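Side-chain contact in glycosyl hydrolase, family 38 (Enterococcus faecalis, PDB 5KBP), which probably hydrolyses alpha-mannosidic linkages in carbohydrates: residues 832-837 / 843-848. Sequence-based numbering, arbitrary orientation.
Sequences TAVKRQ and LVVRGF
Lys835 and Val844 form a hydrogen-bonded pair closed by two nearly straight backbone bonds, Val844 N to Lys835 O at 2.6 Å and Lys835 N to Val844 O at 2.8 Å. Two residues along, Arg846 N donates to Ala833 O (3.0 Å), while Arg846 O accepts Thr832 N at 3.1 Å and, weakly, Ala833 N at 3.4 Å. Two successive residues thus share one opposite them. On the Ala833 face, the small methyl leaves room for Arg846, whose chain starts anti to the backbone N (chi1 175°) and bends at chi3 (46°), bringing NH1 to 4.0 Å from Ala833 CB. Glu101 of helix 100-117 joins the two strands, salt-bridged to Arg846 and hydrogen-bonded to Thr832 OG1. Lys835, rising from this same face, forms a salt bridge with Glu874. On the Val834 face, Val834 and Val845 lie side by side, their CG2 methyls meeting, and Leu843 CD1 packs against Val834 CG1; beta-branched valines suit the extended backbone. Leu843 CB lies over one face of the Arg836 guanidinium, toward its rim; NH1 hydrogen-bonds to Asn841 O and NH2 salt-bridges Glu330. At the bulge, Thr832 CG2 meets the edge of the Phe848 ring, 3.8 Å from CE1. This is an antiparallel beta hairpin with a classic bulge, at one edge of a sheet in the C-terminal beta-sandwich domain, with helix 100-117 against Ala833 and Arg846 and helix 304-332 against Val834 and Leu843.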
# COMPACT_ATOMS: atom_id res chain seq x y z
N THR A 832 -26.86 14.36 -0.29
CA THR A 832 -25.63 13.61 -0.53
C THR A 832 -24.35 14.43 -0.53
O THR A 832 -23.28 13.85 -0.37
CB THR A 832 -25.72 12.86 -1.88
OG1 THR A 832 -25.90 13.80 -2.94
CG2 THR A 832 -26.88 11.88 -1.87
N ALA A 833 -24.43 15.75 -0.71
CA ALA A 833 -23.20 16.53 -0.85
C ALA A 833 -23.39 17.94 -0.29
O ALA A 833 -24.41 18.59 -0.55
CB ALA A 833 -22.76 16.62 -2.31
N VAL A 834 -22.40 18.38 0.48
CA VAL A 834 -22.23 19.78 0.86
C VAL A 834 -20.73 20.06 0.78
O VAL A 834 -19.96 19.55 1.60
CB VAL A 834 -22.76 20.11 2.26
CG1 VAL A 834 -22.25 21.47 2.72
CG2 VAL A 834 -24.28 20.10 2.26
N LYS A 835 -20.32 20.85 -0.21
CA LYS A 835 -18.90 21.16 -0.41
C LYS A 835 -18.82 22.50 -1.12
O LYS A 835 -19.80 23.25 -1.18
CB LYS A 835 -18.21 20.02 -1.18
CG LYS A 835 -18.63 19.88 -2.63
CD LYS A 835 -17.91 18.73 -3.31
CE LYS A 835 -18.12 18.76 -4.81
NZ LYS A 835 -17.49 19.95 -5.44
N ARG A 836 -17.64 22.82 -1.66
CA ARG A 836 -17.43 24.10 -2.33
C ARG A 836 -16.70 23.90 -3.65
O ARG A 836 -15.93 22.95 -3.82
CB ARG A 836 -16.65 25.07 -1.42
CG ARG A 836 -17.44 25.48 -0.19
CD ARG A 836 -16.73 26.56 0.62
NE ARG A 836 -17.57 27.00 1.73
CZ ARG A 836 -18.43 28.02 1.66
NH1 ARG A 836 -18.55 28.71 0.54
NH2 ARG A 836 -19.15 28.35 2.72
N GLN A 837 -16.96 24.81 -4.58
CA GLN A 837 -16.37 24.73 -5.92
C GLN A 837 -14.89 25.08 -5.88
O GLN A 837 -14.44 25.84 -5.01
CB GLN A 837 -17.13 25.65 -6.88
CG GLN A 837 -16.81 25.44 -8.35
CD GLN A 837 -17.81 26.13 -9.26
OE1 GLN A 837 -18.34 27.18 -8.92
NE2 GLN A 837 -18.06 25.53 -10.42
N LEU A 843 -20.64 27.67 -2.30
CA LEU A 843 -21.15 26.52 -1.56
C LEU A 843 -22.00 25.66 -2.48
O LEU A 843 -22.96 26.15 -3.09
CB LEU A 843 -21.97 26.98 -0.36
CG LEU A 843 -22.52 25.84 0.51
CD1 LEU A 843 -21.38 25.01 1.09
CD2 LEU A 843 -23.42 26.37 1.61
N VAL A 844 -21.65 24.38 -2.59
CA VAL A 844 -22.34 23.43 -3.46
C VAL A 844 -23.10 22.44 -2.59
O VAL A 844 -22.51 21.82 -1.69
CB VAL A 844 -21.37 22.71 -4.40
CG1 VAL A 844 -22.10 21.65 -5.21
CG2 VAL A 844 -20.68 23.70 -5.32
N VAL A 845 -24.40 22.31 -2.84
CA VAL A 845 -25.26 21.36 -2.14
C VAL A 845 -26.01 20.55 -3.17
O VAL A 845 -26.53 21.10 -4.15
CB VAL A 845 -26.24 22.08 -1.19
CG1 VAL A 845 -27.09 21.07 -0.44
CG2 VAL A 845 -25.49 22.98 -0.22
N ARG A 846 -26.08 19.24 -2.96
CA ARG A 846 -26.76 18.34 -3.89
C ARG A 846 -27.68 17.39 -3.14
O ARG A 846 -27.30 16.81 -2.12
CB ARG A 846 -25.76 17.54 -4.73
CG ARG A 846 -26.40 16.50 -5.64
CD ARG A 846 -25.50 16.12 -6.80
NE ARG A 846 -24.13 15.86 -6.38
CZ ARG A 846 -23.11 16.69 -6.62
NH1 ARG A 846 -21.89 16.38 -6.20
NH2 ARG A 846 -23.32 17.82 -7.28
N GLY A 847 -28.90 17.25 -3.66
CA GLY A 847 -29.84 16.26 -3.18
C GLY A 847 -30.60 15.65 -4.35
O GLY A 847 -30.40 16.04 -5.50
N PHE A 848 -31.47 14.70 -4.03
CA PHE A 848 -32.26 14.07 -5.08
C PHE A 848 -33.61 13.64 -4.53
O PHE A 848 -33.75 13.34 -3.34
CB PHE A 848 -31.53 12.86 -5.70
CG PHE A 848 -31.39 11.69 -4.78
CD1 PHE A 848 -30.46 11.70 -3.75
CD2 PHE A 848 -32.18 10.56 -4.95
CE1 PHE A 848 -30.33 10.61 -2.90
CE2 PHE A 848 -32.04 9.47 -4.11
CZ PHE A 848 -31.12 9.49 -3.09